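Local atomic coordinates of putative histidinol-phosphate aminotransferase (Erwinia carotovora atroseptica, PDB entry 3LY1), a protein that binds pyridoxal 5'-phosphate and probably acts as a transaminase, like the histidinol-phosphate aminotransferases it is related to. Residues 9-13 with 336-340; 21-27 with 329-334; 278-283 with 345-349; 310-315 with 340-345. The contacts are given in a common frame with arbitrary orientation. Where two conformers were deposited one is given. Residues are numbered along the deposited sequence.

How the contacts relate
All four contacts lie in the small domain of this fold type I aminotransferase, where N-terminal residues pack on the C-terminal part; helix 335-350 carries contacts 1, 4 and 3 in that order, and contact 2 uses strand 327-331 and the turn before the helix. Contacts 1 and 4 share W340 and lie about 10 Å apart between centres; contacts 3 and 4 share M345 at about 11 Å. Contacts 1 and 2 bring the N-terminal residues 9-27 back onto residues 329-340, more than 300 positions later, with contact 2 nested inside the loop that contact 1 closes. Contact 2 is the one that reaches the cofactor site; contacts 1, 3 and 4 lie away from it.

Contact 1 of 4, residues 9-13 with 336-340; sequences AFTAP and QEMQW
F10 lays its ring against the first turn of residues 336-340, its CZ 3.7 Å from W340 CB and its CE1 3.8 Å from E337 CG, which lies at the ring edge. The residues 9-13 form an extended strand-like run without regular structure, with phi/psi near -75/136 at F10 and -76/167 at P13, while 336-340 is helical, W340 N bonding to Q336 O at 3.2 Å. Nearest CA atoms pair F10 with Q336 (6.6 Å) and A12 with W340 (7.9 Å), so the extended run follows the helix from its N-terminal end onward. F10 takes the t rotamer at chi1, which carries its ring over to the helix; the backbone O of Q336 sits over one ring face, and Q336 NE2 approaches F10 CB at 3.5 Å. W340, also t, turns its indole to the chain beyond F10. The two aromatic rings meet obliquely, the F10 centroid 5.4 Å from that of the W340 five-membered ring with planes at 48°. P13 makes a CH-pi contact, its CD 3.6 Å from the centroid of the W340 six-membered ring and 8° off the normal, and its CG 3.5 Å from W340 CZ3. Proline-on-indole contact and oblique ring pair together lay the N-terminal arm along helix 335-350 at the surface. P13, E337 and W340 also touch I19 of strand 19-20, while M338 faces away toward helix 259-283.

Contact 2 of 4, residues 21-27 with 329-334; sequences INFNENP and RISLGT
R329 starts the second segment, in the strand 329-331, with chi1 and chi2 both t so that its guanidinium reaches the loop 21-27. Its NH2 makes a weak hydrogen bond to N22 O at 2.9 Å, N22 O lying near the guanidinium plane, while N24 OD1 lies over one face; its NH1 is bonded to N152. I330 follows with CG2 3.8 Å from I21 CD1. S331 is the hub. Its N donates to I21 O at 3.0 Å, where the backbones come closest (I21 CA to S331 CA 4.4 Å), and its OG, at chi1 m, accepts from N24 N at 3.0 Å and, weakly, from N24 ND2 at 2.7 Å. N24 has left-handed helical backbone angles (53/29), which fold the loop round the serine. Past L332 the chain leaves the strand: G333 N lies 3.6 Å from I21 CG2, a CB on G333 would come within a tight 3.2 Å of that same I21 CG2, and G333 C is 3.5 Å from P27 CG. T334, the N-cap of helix 335-350, puts CG2 3.7 Å from P27 CB. Beyond the segments, E25 forms a salt bridge with R47 of the second subunit. With N152 and Y182 of the pyridoxal 5'-phosphate site touching R329 and N24, the polar network ties the loop to the cofactor pocket. R329 NH2 also hydrogen-bonds a citrate, probably from the crystallisation liquor, consistent with R329 being the substrate-carboxylate arginine of related aminotransferases.

Contact 3 of 4, residues 278-283 with 345-349; sequences KALEDL and MREFR
R346 NH2 donates to D282 OD2 at 3.0 Å in a salt bridge of nearly straight geometry (169°), with D282 OD2 near the guanidinium plane, while R346 NH1 has D343 as a second acidic partner. Water 1 supplements the bridge, accepting from R346 NE at 3.1 Å and donating weakly to D282 OD2 at 3.3 Å. At the other polar point R349 NH1 donates to the backbone L283 O at 3.0 Å; R349 NH2 adds a weak bond to L283 O at 3.5 Å, and water 2 joins L283 O (2.8 Å) to R349 NH2 (3.1 Å). That carbonyl lies near the C-terminal end of helix 259-283. The extended R346 chain (m, t, t) carries its guanidinium across to helix 259-283, where A279 CB lies over one of its faces, 3.9 Å from R346 NH2. R349 takes chi1 t and then p, p, folding its guanidinium back over L283, whose CD2 is 3.4 Å from R349 CB. M345 is a selenomethionine, and its CE meets L280 CD2 at 3.6 Å and L283 CD1 at 3.9 Å. The helices run almost parallel, their axes 10.6 Å apart at closest approach with a signed crossing of -17°, and the nearest CA atoms are those of A279 and R346 at 7.2 Å. It is the pairing of two neighbouring helices in the C-terminal small domain of a fold type I aminotransferase.

Contact 4 of 4, residues 310-315 with 340-345; sequences MADAGV and WVADTM
This is an apolar contact in the C-terminal domain, where the end of helix 303-312 and the turn into strand 315-316 rest on the middle of helix 335-350. Helix 303-312 ends in a Schellman motif: V315 N bonds to M310 O at 2.8 Å and G314 N to A311 O at 3.0 Å, with G314 at positive phi (84°), a value favouring glycine. Nearest CA atoms pair A313 with T344 (8.3 Å) and V315 with V341 (7.7 Å). The selenomethionine M310, m at chi1 and chi2, places CE 3.5 Å from M345 CG and 3.8 Å from T344 CG2. V315, t, sets CG1 4.1 Å from V341 CG2 and CG2 3.8 Å from W340 CZ3, at the indole edge, where A313 O also lies 3.6 Å from W340 CH2. T344 OG1 satisfies itself on W340 O at 2.8 Å. Strand 19-20 runs beside strand 315-316, I19 touching W340 and V341, while A342 and M345 turn to helix 259-283.

Contact 1 of 4, residues 9-13 with 336-340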
loop_
_atom_site.group_PDB
_atom_site.type_symbol
_atom_site.label_atom_id
_atom_site.label_comp_id
_atom_site.label_asym_id
_atom_site.label_seq_id
_atom_site.Cartn_x
_atom_site.Cartn_y
_atom_site.Cartn_z
ATOM N N ALA A 9 -32.709 0.637 -0.702
ATOM C CA ALA A 9 -33.950 0.152 -0.009
ATOM C C ALA A 9 -33.625 -1.025 0.932
ATOM O O ALA A 9 -33.035 -2.014 0.503
ATOM C CB ALA A 9 -35.016 -0.261 -1.054
ATOM N N PHE A 10 -34.012 -0.931 2.202
ATOM C CA PHE A 10 -33.675 -1.981 3.188
ATOM C C PHE A 10 -34.499 -3.299 3.067
ATOM O O PHE A 10 -35.722 -3.282 2.926
ATOM C CB PHE A 10 -33.781 -1.444 4.630
ATOM C CG PHE A 10 -33.549 -2.503 5.690
ATOM C CD1 PHE A 10 -32.258 -2.816 6.105
ATOM C CD2 PHE A 10 -34.615 -3.211 6.241
ATOM C CE1 PHE A 10 -32.034 -3.806 7.068
ATOM C CE2 PHE A 10 -34.394 -4.202 7.213
ATOM C CZ PHE A 10 -33.111 -4.498 7.621
ATOM N N THR A 11 -33.782 -4.421 3.174
ATOM C CA THR A 11 -34.375 -5.758 3.205
ATOM C C THR A 11 -33.773 -6.576 4.365
ATOM O O THR A 11 -32.600 -6.400 4.720
ATOM C CB THR A 11 -34.135 -6.490 1.863
ATOM O OG1 THR A 11 -32.725 -6.553 1.586
ATOM C CG2 THR A 11 -34.851 -5.761 0.720
ATOM N N ALA A 12 -34.572 -7.469 4.946
ATOM C CA ALA A 12 -34.128 -8.296 6.067
ATOM C C ALA A 12 -32.942 -9.190 5.685
ATOM O O ALA A 12 -32.905 -9.754 4.591
ATOM C CB ALA A 12 -35.283 -9.151 6.596
ATOM N N PRO A 13 -31.973 -9.317 6.590
ATOM C CA PRO A 13 -30.764 -10.066 6.277
ATOM C C PRO A 13 -30.936 -11.579 6.303
ATOM O O PRO A 13 -31.936 -12.085 6.803
ATOM C CB PRO A 13 -29.811 -9.646 7.398
ATOM C CG PRO A 13 -30.709 -9.310 8.550
ATOM C CD PRO A 13 -31.907 -8.692 7.927
ATOM N N GLN A 336 -31.976 2.185 9.134
ATOM C CA GLN A 336 -32.892 1.060 8.938
ATOM C C GLN A 336 -32.246 -0.235 9.401
ATOM O O GLN A 336 -32.921 -1.080 10.010
ATOM C CB GLN A 336 -33.354 0.933 7.496
ATOM C CG GLN A 336 -34.427 1.938 7.107
ATOM C CD GLN A 336 -34.660 1.942 5.620
ATOM O OE1 GLN A 336 -33.841 2.458 4.856
ATOM N NE2 GLN A 336 -35.763 1.353 5.193
ATOM N N GLU A 337 -30.936 -0.401 9.185
ATOM C CA GLU A 337 -30.283 -1.605 9.690
ATOM C C GLU A 337 -30.318 -1.638 11.230
ATOM O O GLU A 337 -30.475 -2.712 11.837
ATOM C CB GLU A 337 -28.846 -1.729 9.173
ATOM C CG GLU A 337 -28.704 -2.096 7.691
ATOM C CD GLU A 337 -27.248 -2.027 7.202
ATOM O OE1 GLU A 337 -26.418 -1.288 7.805
ATOM O OE2 GLU A 337 -26.938 -2.718 6.206
HETATM N N MSE A 338 -30.114 -0.489 11.869
HETATM C CA MSE A 338 -29.988 -0.449 13.325
HETATM C C MSE A 338 -31.344 -0.609 14.003
HETATM O O MSE A 338 -31.419 -1.187 15.083
HETATM C CB MSE A 338 -29.274 0.824 13.808
HETATM C CG MSE A 338 -27.806 0.854 13.449
HETATM SE SE MSE A 338 -26.953 -0.908 13.451
HETATM C CE MSE A 338 -27.000 -1.339 15.367
ATOM N N GLN A 339 -32.410 -0.107 13.370
ATOM C CA GLN A 339 -33.778 -0.411 13.826
ATOM C C GLN A 339 -34.076 -1.925 13.808
ATOM O O GLN A 339 -34.652 -2.480 14.744
ATOM C CB GLN A 339 -34.836 0.331 13.010
ATOM C CG GLN A 339 -36.229 0.101 13.572
ATOM C CD GLN A 339 -36.382 0.689 14.973
ATOM O OE1 GLN A 339 -35.968 1.822 15.217
ATOM N NE2 GLN A 339 -36.960 -0.087 15.898
ATOM N N TRP A 340 -33.683 -2.596 12.746
ATOM C CA TRP A 340 -33.894 -4.023 12.656
ATOM C C TRP A 340 -33.039 -4.762 13.707
ATOM O O TRP A 340 -33.513 -5.723 14.387
ATOM C CB TRP A 340 -33.547 -4.494 11.249
ATOM C CG TRP A 340 -34.072 -5.811 10.950
ATOM C CD1 TRP A 340 -35.299 -6.110 10.401
ATOM C CD2 TRP A 340 -33.426 -7.047 11.193
ATOM N NE1 TRP A 340 -35.430 -7.467 10.283
ATOM C CE2 TRP A 340 -34.293 -8.064 10.763
ATOM C CE3 TRP A 340 -32.191 -7.396 11.730
ATOM C CZ2 TRP A 340 -33.966 -9.423 10.865
ATOM C CZ3 TRP A 340 -31.856 -8.756 11.827
ATOM C CH2 TRP A 340 -32.747 -9.748 11.393
#

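Contact 2 of 4, residues 21-27 with 329-334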
loop_
_atom_site.group_PDB
_atom_site.type_symbol
_atom_site.label_atom_id
_atom_site.label_comp_id
_atom_site.label_asym_id
_atom_site.label_seq_id
_atom_site.Cartn_x
_atom_site.Cartn_y
_atom_site.Cartn_z
ATOM N N ILE A 21 -21.832 -5.223 10.673
ATOM C CA ILE A 21 -21.581 -4.134 11.623
ATOM C C ILE A 21 -20.439 -4.607 12.487
ATOM O O ILE A 21 -20.463 -4.568 13.735
ATOM C CB ILE A 21 -22.855 -3.708 12.427
ATOM C CG1 ILE A 21 -23.587 -4.924 13.011
ATOM C CG2 ILE A 21 -23.801 -2.836 11.536
ATOM C CD1 ILE A 21 -24.843 -4.570 13.833
ATOM N N ASN A 22 -19.431 -5.098 11.781
ATOM C CA ASN A 22 -18.314 -5.796 12.397
ATOM C C ASN A 22 -16.953 -5.095 12.299
ATOM O O ASN A 22 -16.064 -5.401 13.087
ATOM C CB ASN A 22 -18.202 -7.246 11.871
ATOM C CG ASN A 22 -18.224 -7.369 10.336
ATOM O OD1 ASN A 22 -18.575 -6.420 9.591
ATOM N ND2 ASN A 22 -17.894 -8.593 9.856
ATOM N N PHE A 23 -16.787 -4.191 11.335
ATOM C CA PHE A 23 -15.457 -3.629 11.034
ATOM C C PHE A 23 -15.412 -2.087 10.964
ATOM O O PHE A 23 -14.492 -1.512 10.358
ATOM C CB PHE A 23 -14.921 -4.228 9.716
ATOM C CG PHE A 23 -14.670 -5.725 9.765
ATOM C CD1 PHE A 23 -13.942 -6.312 10.823
ATOM C CD2 PHE A 23 -15.125 -6.548 8.740
ATOM C CE1 PHE A 23 -13.699 -7.699 10.836
ATOM C CE2 PHE A 23 -14.907 -7.921 8.755
ATOM C CZ PHE A 23 -14.211 -8.499 9.801
ATOM N N ASN A 24 -16.369 -1.415 11.602
ATOM C CA ASN A 24 -16.458 0.047 11.633
ATOM C C ASN A 24 -16.421 0.708 10.261
ATOM O O ASN A 24 -15.951 1.854 10.102
ATOM C CB ASN A 24 -15.363 0.670 12.530
ATOM C CG ASN A 24 -15.415 0.200 13.981
ATOM O OD1 ASN A 24 -14.384 0.274 14.736
ATOM N ND2 ASN A 24 -16.569 -0.283 14.393
ATOM N N GLU A 25 -16.900 -0.010 9.258
ATOM C CA GLU A 25 -17.000 0.543 7.915
ATOM C C GLU A 25 -18.193 1.469 7.906
ATOM O O GLU A 25 -19.157 1.254 8.641
ATOM C CB GLU A 25 -17.150 -0.583 6.875
ATOM C CG GLU A 25 -15.991 -1.608 6.964
ATOM C CD GLU A 25 -16.339 -2.995 6.430
ATOM O OE1 GLU A 25 -17.443 -3.516 6.732
ATOM O OE2 GLU A 25 -15.478 -3.585 5.735
ATOM N N ASN A 26 -18.150 2.501 7.068
ATOM C CA ASN A 26 -19.267 3.404 6.891
ATOM C C ASN A 26 -20.268 2.611 6.052
ATOM O O ASN A 26 -19.843 2.017 5.053
ATOM C CB ASN A 26 -18.812 4.648 6.128
ATOM C CG ASN A 26 -19.812 5.782 6.172
ATOM O OD1 ASN A 26 -21.029 5.589 5.965
ATOM N ND2 ASN A 26 -19.306 6.992 6.390
ATOM N N PRO A 27 -21.554 2.527 6.497
ATOM C CA PRO A 27 -22.599 1.725 5.828
ATOM C C PRO A 27 -23.197 2.436 4.619
ATOM O O PRO A 27 -23.935 1.819 3.827
ATOM C CB PRO A 27 -23.664 1.558 6.918
ATOM C CG PRO A 27 -23.557 2.840 7.712
ATOM C CD PRO A 27 -22.063 3.128 7.749
ATOM N N ARG A 329 -18.403 -4.739 20.765
ATOM C CA ARG A 329 -18.332 -3.563 19.953
ATOM C C ARG A 329 -19.245 -3.792 18.775
ATOM O O ARG A 329 -19.062 -4.761 17.999
ATOM C CB ARG A 329 -16.894 -3.314 19.452
ATOM C CG ARG A 329 -16.785 -1.924 18.770
ATOM C CD ARG A 329 -15.468 -1.771 17.966
ATOM N NE ARG A 329 -15.497 -2.661 16.803
ATOM C CZ ARG A 329 -14.449 -2.976 16.067
ATOM N NH1 ARG A 329 -13.246 -2.506 16.380
ATOM N NH2 ARG A 329 -14.601 -3.796 15.036
ATOM N N ILE A 330 -20.252 -2.933 18.665
ATOM C CA ILE A 330 -21.253 -3.023 17.643
ATOM C C ILE A 330 -21.060 -1.841 16.707
ATOM O O ILE A 330 -21.238 -0.708 17.121
ATOM C CB ILE A 330 -22.677 -2.871 18.236
ATOM C CG1 ILE A 330 -22.952 -3.900 19.323
ATOM C CG2 ILE A 330 -23.715 -2.932 17.123
ATOM C CD1 ILE A 330 -22.805 -5.357 18.894
ATOM N N SER A 331 -20.675 -2.067 15.455
ATOM C CA SER A 331 -20.585 -0.922 14.518
ATOM C C SER A 331 -21.965 -0.351 14.168
ATOM O O SER A 331 -23.002 -1.033 14.188
ATOM C CB SER A 331 -19.764 -1.253 13.236
ATOM O OG SER A 331 -18.566 -1.985 13.592
ATOM N N LEU A 332 -21.984 0.911 13.807
ATOM C CA LEU A 332 -23.256 1.539 13.495
ATOM C C LEU A 332 -23.551 1.393 12.008
ATOM O O LEU A 332 -22.801 1.864 11.162
ATOM C CB LEU A 332 -23.276 2.975 13.967
ATOM C CG LEU A 332 -23.171 3.211 15.479
ATOM C CD1 LEU A 332 -23.128 4.730 15.809
ATOM C CD2 LEU A 332 -24.295 2.532 16.248
ATOM N N GLY A 333 -24.615 0.651 11.714
ATOM C CA GLY A 333 -25.145 0.511 10.356
ATOM C C GLY A 333 -26.035 1.672 9.958
ATOM O O GLY A 333 -26.082 2.697 10.633
ATOM N N THR A 334 -26.754 1.521 8.846
ATOM C CA THR A 334 -27.686 2.560 8.407
ATOM C C THR A 334 -28.808 2.598 9.446
ATOM O O THR A 334 -28.958 1.630 10.206
ATOM C CB THR A 334 -28.306 2.260 7.023
ATOM O OG1 THR A 334 -29.163 1.108 7.106
ATOM C CG2 THR A 334 -27.212 2.033 5.971
#

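Contact 3 of 4, residues 278-283 with 345-349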
loop_
_atom_site.group_PDB
_atom_site.type_symbol
_atom_site.label_atom_id
_atom_site.label_comp_id
_atom_site.label_asym_id
_atom_site.label_seq_id
_atom_site.Cartn_x
_atom_site.Cartn_y
_atom_site.Cartn_z
ATOM N N LYS A 278 -31.141 3.711 22.438
ATOM C CA LYS A 278 -32.524 3.531 22.903
ATOM C C LYS A 278 -32.759 2.070 23.285
ATOM O O LYS A 278 -33.301 1.786 24.342
ATOM C CB LYS A 278 -33.533 3.969 21.820
ATOM C CG LYS A 278 -34.992 4.100 22.303
ATOM C CD LYS A 278 -35.960 4.490 21.171
ATOM C CE LYS A 278 -37.419 4.097 21.461
ATOM N NZ LYS A 278 -37.919 4.680 22.733
ATOM N N ALA A 279 -32.341 1.133 22.419
ATOM C CA ALA A 279 -32.457 -0.315 22.722
ATOM C C ALA A 279 -31.659 -0.741 23.971
ATOM O O ALA A 279 -32.174 -1.501 24.801
ATOM C CB ALA A 279 -32.081 -1.189 21.496
ATOM N N LEU A 280 -30.428 -0.245 24.121
ATOM C CA LEU A 280 -29.580 -0.575 25.277
ATOM C C LEU A 280 -30.181 -0.082 26.623
ATOM O O LEU A 280 -30.179 -0.807 27.641
ATOM C CB LEU A 280 -28.144 -0.056 25.078
ATOM C CG LEU A 280 -27.366 -0.724 23.934
ATOM C CD1 LEU A 280 -26.065 0.041 23.646
ATOM C CD2 LEU A 280 -27.046 -2.220 24.260
ATOM N N GLU A 281 -30.665 1.155 26.610
ATOM C CA GLU A 281 -31.428 1.733 27.714
ATOM C C GLU A 281 -32.680 0.932 28.091
ATOM O O GLU A 281 -32.926 0.711 29.263
ATOM C CB GLU A 281 -31.777 3.188 27.396
ATOM C CG GLU A 281 -30.563 4.043 27.619
ATOM C CD GLU A 281 -30.721 5.434 27.135
ATOM O OE1 GLU A 281 -31.870 5.815 26.783
ATOM O OE2 GLU A 281 -29.689 6.148 27.099
ATOM N N ASP A 282 -33.436 0.465 27.105
ATOM C CA ASP A 282 -34.610 -0.369 27.381
ATOM C C ASP A 282 -34.177 -1.693 28.038
ATOM O O ASP A 282 -34.847 -2.206 28.905
ATOM C CB ASP A 282 -35.346 -0.679 26.094
ATOM C CG ASP A 282 -36.068 0.555 25.495
ATOM O OD1 ASP A 282 -36.214 1.607 26.172
ATOM O OD2 ASP A 282 -36.482 0.457 24.323
ATOM N N LEU A 283 -33.058 -2.240 27.587
ATOM C CA LEU A 283 -32.547 -3.521 28.079
ATOM C C LEU A 283 -31.721 -3.393 29.359
ATOM O O LEU A 283 -31.308 -4.411 29.971
ATOM C CB LEU A 283 -31.695 -4.167 26.978
ATOM C CG LEU A 283 -32.463 -4.592 25.727
ATOM C CD1 LEU A 283 -31.449 -4.990 24.644
ATOM C CD2 LEU A 283 -33.414 -5.724 26.113
HETATM N N MSE A 345 -32.507 -7.440 19.040
HETATM C CA MSE A 345 -32.039 -7.431 20.411
HETATM C C MSE A 345 -33.215 -7.540 21.424
HETATM O O MSE A 345 -33.174 -8.375 22.336
HETATM C CB MSE A 345 -31.230 -6.154 20.655
HETATM C CG MSE A 345 -29.958 -6.089 19.856
HETATM SE SE MSE A 345 -29.114 -4.340 19.984
HETATM C CE MSE A 345 -28.761 -4.257 21.888
ATOM N N ARG A 346 -34.289 -6.759 21.215
ATOM C CA ARG A 346 -35.466 -6.850 22.078
ATOM C C ARG A 346 -36.053 -8.240 22.067
ATOM O O ARG A 346 -36.467 -8.746 23.113
ATOM C CB ARG A 346 -36.525 -5.806 21.702
ATOM C CG ARG A 346 -36.098 -4.401 22.040
ATOM C CD ARG A 346 -37.104 -3.359 21.458
ATOM N NE ARG A 346 -36.695 -2.004 21.810
ATOM C CZ ARG A 346 -36.076 -1.147 21.001
ATOM N NH1 ARG A 346 -35.831 -1.454 19.725
ATOM N NH2 ARG A 346 -35.728 0.051 21.455
ATOM N N GLU A 347 -36.057 -8.875 20.896
ATOM C CA GLU A 347 -36.583 -10.228 20.767
ATOM C C GLU A 347 -35.667 -11.257 21.433
ATOM O O GLU A 347 -36.160 -12.237 22.033
ATOM C CB GLU A 347 -36.783 -10.607 19.301
ATOM C CG GLU A 347 -37.925 -9.879 18.614
ATOM C CD GLU A 347 -39.275 -10.222 19.219
ATOM O OE1 GLU A 347 -39.711 -11.399 19.096
ATOM O OE2 GLU A 347 -39.883 -9.318 19.835
ATOM N N PHE A 348 -34.350 -11.058 21.305
ATOM C CA PHE A 348 -33.366 -11.892 21.986
ATOM C C PHE A 348 -33.612 -11.854 23.498
ATOM O O PHE A 348 -33.521 -12.908 24.174
ATOM C CB PHE A 348 -31.931 -11.417 21.737
ATOM C CG PHE A 348 -31.253 -12.007 20.516
ATOM C CD1 PHE A 348 -31.943 -12.291 19.361
ATOM C CD2 PHE A 348 -29.882 -12.226 20.532
ATOM C CE1 PHE A 348 -31.290 -12.790 18.230
ATOM C CE2 PHE A 348 -29.216 -12.727 19.409
ATOM C CZ PHE A 348 -29.921 -13.008 18.255
ATOM N N ARG A 349 -33.891 -10.658 24.028
ATOM C CA ARG A 349 -34.084 -10.490 25.471
ATOM C C ARG A 349 -35.236 -11.390 25.968
ATOM O O ARG A 349 -35.136 -12.030 27.028
ATOM C CB ARG A 349 -34.316 -9.016 25.820
ATOM C CG ARG A 349 -34.846 -8.701 27.246
ATOM C CD ARG A 349 -34.006 -9.315 28.386
ATOM N NE ARG A 349 -32.577 -8.957 28.381
ATOM C CZ ARG A 349 -32.045 -7.859 28.929
ATOM N NH1 ARG A 349 -32.814 -6.968 29.521
ATOM N NH2 ARG A 349 -30.719 -7.666 28.909
HETATM O O HOH W 1 -38.222 -2.381 24.436
HETATM O O HOH W 2 -29.709 -6.204 31.429
#

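Contact 4 of 4, residues 310-315 with 340-345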
loop_
_atom_site.group_PDB
_atom_site.type_symbol
_atom_site.label_atom_id
_atom_site.label_comp_id
_atom_site.label_asym_id
_atom_site.label_seq_id
_atom_site.Cartn_x
_atom_site.Cartn_y
_atom_site.Cartn_z
HETATM N N MSE A 310 -26.368 -13.797 16.966
HETATM C CA MSE A 310 -26.490 -12.704 16.007
HETATM C C MSE A 310 -26.041 -13.148 14.592
HETATM O O MSE A 310 -26.726 -12.846 13.618
HETATM C CB MSE A 310 -25.725 -11.467 16.505
HETATM C CG MSE A 310 -26.542 -10.607 17.519
HETATM SE SE MSE A 310 -28.020 -9.727 16.574
HETATM C CE MSE A 310 -29.003 -8.990 18.084
ATOM N N ALA A 311 -24.927 -13.889 14.472
ATOM C CA ALA A 311 -24.505 -14.413 13.147
ATOM C C ALA A 311 -25.621 -15.247 12.529
ATOM O O ALA A 311 -25.885 -15.133 11.327
ATOM C CB ALA A 311 -23.215 -15.250 13.219
ATOM N N ASP A 312 -26.268 -16.070 13.356
ATOM C CA ASP A 312 -27.335 -16.970 12.893
ATOM C C ASP A 312 -28.578 -16.196 12.460
ATOM O O ASP A 312 -29.331 -16.688 11.631
ATOM C CB ASP A 312 -27.723 -18.005 13.968
ATOM C CG ASP A 312 -26.622 -19.051 14.231
ATOM O OD1 ASP A 312 -25.675 -19.189 13.402
ATOM O OD2 ASP A 312 -26.705 -19.725 15.295
ATOM N N ALA A 313 -28.801 -15.021 13.043
ATOM C CA ALA A 313 -29.882 -14.130 12.641
ATOM C C ALA A 313 -29.477 -13.197 11.492
ATOM O O ALA A 313 -30.268 -12.324 11.118
ATOM C CB ALA A 313 -30.348 -13.310 13.803
ATOM N N GLY A 314 -28.253 -13.364 10.966
ATOM C CA GLY A 314 -27.757 -12.585 9.842
ATOM C C GLY A 314 -27.167 -11.238 10.220
ATOM O O GLY A 314 -27.250 -10.281 9.447
ATOM N N VAL A 315 -26.574 -11.149 11.409
ATOM C CA VAL A 315 -25.917 -9.912 11.851
ATOM C C VAL A 315 -24.511 -10.235 12.326
ATOM O O VAL A 315 -24.331 -11.040 13.248
ATOM C CB VAL A 315 -26.691 -9.238 12.995
ATOM C CG1 VAL A 315 -26.038 -7.931 13.376
ATOM C CG2 VAL A 315 -28.182 -9.011 12.615
ATOM N N TRP A 340 -33.683 -2.596 12.746
ATOM C CA TRP A 340 -33.894 -4.023 12.656
ATOM C C TRP A 340 -33.039 -4.762 13.707
ATOM O O TRP A 340 -33.513 -5.723 14.387
ATOM C CB TRP A 340 -33.547 -4.494 11.249
ATOM C CG TRP A 340 -34.072 -5.811 10.950
ATOM C CD1 TRP A 340 -35.299 -6.110 10.401
ATOM C CD2 TRP A 340 -33.426 -7.047 11.193
ATOM N NE1 TRP A 340 -35.430 -7.467 10.283
ATOM C CE2 TRP A 340 -34.293 -8.064 10.763
ATOM C CE3 TRP A 340 -32.191 -7.396 11.730
ATOM C CZ2 TRP A 340 -33.966 -9.423 10.865
ATOM C CZ3 TRP A 340 -31.856 -8.756 11.827
ATOM C CH2 TRP A 340 -32.747 -9.748 11.393
ATOM N N VAL A 341 -31.799 -4.293 13.871
ATOM C CA VAL A 341 -30.918 -4.913 14.856
ATOM C C VAL A 341 -31.464 -4.697 16.277
ATOM O O VAL A 341 -31.506 -5.659 17.074
ATOM C CB VAL A 341 -29.433 -4.445 14.760
ATOM C CG1 VAL A 341 -28.608 -4.984 15.944
ATOM C CG2 VAL A 341 -28.815 -4.948 13.451
ATOM N N ALA A 342 -31.817 -3.452 16.588
ATOM C CA ALA A 342 -32.400 -3.074 17.866
ATOM C C ALA A 342 -33.630 -3.924 18.185
ATOM O O ALA A 342 -33.763 -4.450 19.282
ATOM C CB ALA A 342 -32.782 -1.587 17.881
ATOM N N ASP A 343 -34.534 -4.087 17.224
ATOM C CA ASP A 343 -35.668 -4.927 17.499
ATOM C C ASP A 343 -35.297 -6.412 17.651
ATOM O O ASP A 343 -35.937 -7.098 18.432
ATOM C CB ASP A 343 -36.740 -4.710 16.474
ATOM C CG ASP A 343 -37.351 -3.336 16.588
ATOM O OD1 ASP A 343 -37.444 -2.833 17.736
ATOM O OD2 ASP A 343 -37.712 -2.777 15.541
ATOM N N THR A 344 -34.276 -6.900 16.929
ATOM C CA THR A 344 -33.775 -8.266 17.121
ATOM C C THR A 344 -33.229 -8.443 18.562
ATOM O O THR A 344 -33.459 -9.464 19.230
ATOM C CB THR A 344 -32.707 -8.631 16.055
ATOM O OG1 THR A 344 -33.296 -8.539 14.750
ATOM C CG2 THR A 344 -32.192 -10.043 16.240
HETATM N N MSE A 345 -32.507 -7.440 19.040
HETATM C CA MSE A 345 -32.039 -7.431 20.411
HETATM C C MSE A 345 -33.215 -7.540 21.424
HETATM O O MSE A 345 -33.174 -8.375 22.336
HETATM C CB MSE A 345 -31.230 -6.154 20.655
HETATM C CG MSE A 345 -29.958 -6.089 19.856
HETATM SE SE MSE A 345 -29.114 -4.340 19.984
HETATM C CE MSE A 345 -28.761 -4.257 21.888
#